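Local atomic coordinates of glycosyl transferase family 9 (Veillonella parvula, PDB entry 3TOV), a protein that probably transfers a sugar, perhaps a heptose, from an activated donor to an acceptor. Residues D183-I188 against G217-F222. Residues are numbered along the deposited sequence; the frame is centred on the assembly and turned at random.
Sequences DTDILI and GYKTVF
Lys219 sits between two backbone bonds that tie residues 217-222 to residues 183-188. Its N-H points to Ile186 O (N to O 3.2 Å), straight at the hydrogen but arriving above the carbonyl plane. Its own carbonyl O takes Ile188 N at 2.8 Å, nearly along the C=O axis. The tightly packed part is Leu187 against Val221, both buried. Leu187, with CG anti to the backbone N (chi1 -175°), lays CD1 against Lys219 CB and lets both methyls meet Val221 CG2, the two side chains crossing at about a right angle; Tyr176 of helix 166-178 touches both. Further along, Val221 N gives Ile188 O a weak hydrogen bond. The segments bring together the start of strand 187-191 and its parallel neighbour, strand 219-222, joined through helix 203-216 in a beta-alpha-beta crossover of the C-terminal Rossmann-like domain of a GT-B fold; a Schellman motif at Gly217 ends that helix. Tyr218 offers its ring edge to the exposed Ile186 through CG2, while Ile188 CG2 meets CD1 of the ring obliquely at 3.6 Å. Phe213 of the connecting helix packs edge-to-face with the same ring. A looser, more open part, on the side of Ile186, holds Asp185 and the Lys219 side chain, which bends at chi2 (-85°) and crosses the Asp185 side chain obliquely, its CE lying nearest OD1. Lys219 NZ stays 4.0 Å from Asp185 OD1, beyond a salt bridge; OD1 is instead hydrogen-bonded to Thr182 N, and Asp185 O accepts a hydrogen bond from Arg261 NH1. An alanine in place of Lys219 would probably lose the contacts of CG and CE with Asp185 and the opposite charge nearby.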
ATOM      1  N   ASP A 183      -1.560 -26.603  -6.405  1.00 81.85           N
ATOM      2  CA  ASP A 183      -0.401 -25.790  -6.743  1.00 89.55           C
ATOM      3  C   ASP A 183      -0.522 -25.251  -8.157  1.00 80.81           C
ATOM      4  O   ASP A 183       0.204 -24.347  -8.559  1.00 79.58           O
ATOM      5  CB  ASP A 183       0.889 -26.603  -6.591  1.00103.56           C
ATOM      6  CG  ASP A 183       2.069 -25.748  -6.143  1.00114.10           C
ATOM      7  OD1 ASP A 183       1.852 -24.757  -5.398  1.00114.15           O
ATOM      8  OD2 ASP A 183       3.212 -26.067  -6.539  1.00119.25           O
ATOM      9  N   THR A 184      -1.469 -25.797  -8.901  1.00 78.13           N
ATOM     10  CA  THR A 184      -1.593 -25.473 -10.307  1.00 71.88           C
ATOM     11  C   THR A 184      -2.846 -24.649 -10.638  1.00 66.10           C
ATOM     12  O   THR A 184      -3.008 -24.183 -11.762  1.00 63.38           O
ATOM     13  CB  THR A 184      -1.566 -26.748 -11.137  1.00 76.47           C
ATOM     14  OG1 THR A 184      -1.475 -26.408 -12.521  1.00 84.13           O
ATOM     15  CG2 THR A 184      -2.816 -27.592 -10.874  1.00 73.51           C
ATOM     16  N   ASP A 185      -3.720 -24.457  -9.655  1.00 66.29           N
ATOM     17  CA  ASP A 185      -4.928 -23.659  -9.854  1.00 66.87           C
ATOM     18  C   ASP A 185      -4.627 -22.186 -10.126  1.00 58.11           C
ATOM     19  O   ASP A 185      -3.647 -21.635  -9.625  1.00 55.96           O
ATOM     20  CB  ASP A 185      -5.870 -23.774  -8.646  1.00 78.62           C
ATOM     21  CG  ASP A 185      -6.660 -25.078  -8.632  1.00 91.03           C
ATOM     22  OD1 ASP A 185      -6.884 -25.627  -7.531  1.00 94.67           O
ATOM     23  OD2 ASP A 185      -7.064 -25.552  -9.718  1.00 94.63           O
ATOM     24  N   ILE A 186      -5.485 -21.556 -10.924  1.00 57.50           N
ATOM     25  CA  ILE A 186      -5.420 -20.116 -11.162  1.00 54.58           C
ATOM     26  C   ILE A 186      -6.327 -19.388 -10.177  1.00 49.55           C
ATOM     27  O   ILE A 186      -7.545 -19.380 -10.312  1.00 41.13           O
ATOM     28  CB  ILE A 186      -5.775 -19.717 -12.628  1.00 52.13           C
ATOM     29  CG1 ILE A 186      -4.553 -19.857 -13.537  1.00 51.19           C
ATOM     30  CG2 ILE A 186      -6.256 -18.271 -12.698  1.00 48.42           C
ATOM     31  CD1 ILE A 186      -4.107 -21.272 -13.763  1.00 55.32           C
ATOM     32  N   LEU A 187      -5.709 -18.784  -9.175  1.00 50.56           N
ATOM     33  CA  LEU A 187      -6.438 -18.086  -8.137  1.00 53.98           C
ATOM     34  C   LEU A 187      -6.658 -16.623  -8.491  1.00 58.26           C
ATOM     35  O   LEU A 187      -5.704 -15.894  -8.757  1.00 56.97           O
ATOM     36  CB  LEU A 187      -5.644 -18.160  -6.846  1.00 56.08           C
ATOM     37  CG  LEU A 187      -6.370 -17.571  -5.649  1.00 53.08           C
ATOM     38  CD1 LEU A 187      -7.701 -18.304  -5.465  1.00 55.71           C
ATOM     39  CD2 LEU A 187      -5.487 -17.671  -4.418  1.00 43.01           C
ATOM     40  N   ILE A 188      -7.914 -16.190  -8.502  1.00 62.75           N
ATOM     41  CA  ILE A 188      -8.200 -14.763  -8.631  1.00 60.00           C
ATOM     42  C   ILE A 188      -8.871 -14.261  -7.346  1.00 53.99           C
ATOM     43  O   ILE A 188      -9.896 -14.788  -6.920  1.00 49.94           O
ATOM     44  CB  ILE A 188      -9.003 -14.372  -9.943  1.00 34.80           C
ATOM     45  CG1 ILE A 188     -10.239 -13.564  -9.597  1.00 32.12           C
ATOM     46  CG2 ILE A 188      -9.351 -15.581 -10.837  1.00 31.98           C
ATOM     47  CD1 ILE A 188      -9.907 -12.172  -9.173  1.00 32.65           C
ATOM     48  N   GLY A 217     -13.560 -22.313 -13.949  1.00 44.56           N
ATOM     49  CA  GLY A 217     -12.470 -23.193 -13.567  1.00 45.08           C
ATOM     50  C   GLY A 217     -11.513 -22.505 -12.620  1.00 57.78           C
ATOM     51  O   GLY A 217     -10.560 -23.101 -12.123  1.00 63.02           O
ATOM     52  N   TYR A 218     -11.765 -21.230 -12.370  1.00 62.73           N
ATOM     53  CA  TYR A 218     -10.894 -20.459 -11.506  1.00 64.31           C
ATOM     54  C   TYR A 218     -11.267 -20.697 -10.044  1.00 64.74           C
ATOM     55  O   TYR A 218     -12.389 -21.119  -9.738  1.00 63.96           O
ATOM     56  CB  TYR A 218     -11.009 -18.967 -11.830  1.00 62.58           C
ATOM     57  CG  TYR A 218     -10.613 -18.562 -13.234  1.00 67.50           C
ATOM     58  CD1 TYR A 218      -9.348 -18.047 -13.507  1.00 70.44           C
ATOM     59  CD2 TYR A 218     -11.515 -18.657 -14.280  1.00 74.25           C
ATOM     60  CE1 TYR A 218      -8.993 -17.657 -14.793  1.00 71.21           C
ATOM     61  CE2 TYR A 218     -11.171 -18.272 -15.567  1.00 75.60           C
ATOM     62  CZ  TYR A 218      -9.914 -17.772 -15.818  1.00 74.04           C
ATOM     63  OH  TYR A 218      -9.596 -17.394 -17.103  1.00 73.99           O
ATOM     64  N   LYS A 219     -10.319 -20.421  -9.151  1.00 64.34           N
ATOM     65  CA  LYS A 219     -10.586 -20.362  -7.713  1.00 63.55           C
ATOM     66  C   LYS A 219     -10.539 -18.900  -7.243  1.00 61.01           C
ATOM     67  O   LYS A 219      -9.809 -18.077  -7.802  1.00 56.57           O
ATOM     68  CB  LYS A 219      -9.589 -21.212  -6.926  1.00 62.69           C
ATOM     69  CG  LYS A 219      -9.414 -22.633  -7.449  1.00 69.99           C
ATOM     70  CD  LYS A 219     -10.461 -23.605  -6.913  1.00 76.01           C
ATOM     71  CE  LYS A 219     -10.017 -25.055  -7.145  1.00 83.91           C
ATOM     72  NZ  LYS A 219     -10.643 -26.050  -6.222  1.00 87.64           N
ATOM     73  N   THR A 220     -11.322 -18.589  -6.212  1.00 60.90           N
ATOM     74  CA  THR A 220     -11.567 -17.208  -5.814  1.00 59.91           C
ATOM     75  C   THR A 220     -11.469 -16.994  -4.300  1.00 63.58           C
ATOM     76  O   THR A 220     -12.171 -17.648  -3.538  1.00 77.23           O
ATOM     77  CB  THR A 220     -12.965 -16.757  -6.296  1.00 64.35           C
ATOM     78  OG1 THR A 220     -13.982 -17.436  -5.550  1.00 68.60           O
ATOM     79  CG2 THR A 220     -13.151 -17.079  -7.778  1.00 63.53           C
ATOM     80  N   VAL A 221     -10.603 -16.081  -3.869  1.00 59.18           N
ATOM     81  CA  VAL A 221     -10.456 -15.744  -2.450  1.00 57.44           C
ATOM     82  C   VAL A 221     -11.070 -14.397  -2.146  1.00 51.57           C
ATOM     83  O   VAL A 221     -11.206 -13.563  -3.030  1.00 51.58           O
ATOM     84  CB  VAL A 221      -8.986 -15.592  -2.032  1.00 64.34           C
ATOM     85  CG1 VAL A 221      -8.703 -16.365  -0.747  1.00 64.45           C
ATOM     86  CG2 VAL A 221      -8.064 -16.012  -3.148  1.00 66.84           C
ATOM     87  N   PHE A 222     -11.416 -14.180  -0.883  1.00 51.37           N
ATOM     88  CA  PHE A 222     -11.875 -12.874  -0.428  1.00 52.07           C
ATOM     89  C   PHE A 222     -11.060 -12.428   0.788  1.00 56.52           C
ATOM     90  O   PHE A 222     -10.880 -13.179   1.746  1.00 58.99           O
ATOM     91  CB  PHE A 222     -13.380 -12.893  -0.135  1.00 48.49           C
ATOM     92  CG  PHE A 222     -14.231 -12.968  -1.374  1.00 51.06           C
ATOM     93  CD1 PHE A 222     -14.921 -11.856  -1.831  1.00 62.15           C
ATOM     94  CD2 PHE A 222     -14.321 -14.144  -2.102  1.00 48.57           C
ATOM     95  CE1 PHE A 222     -15.708 -11.920  -2.989  1.00 62.54           C
ATOM     96  CE2 PHE A 222     -15.092 -14.213  -3.253  1.00 50.14           C
ATOM     97  CZ  PHE A 222     -15.790 -13.098  -3.693  1.00 55.36           C
TER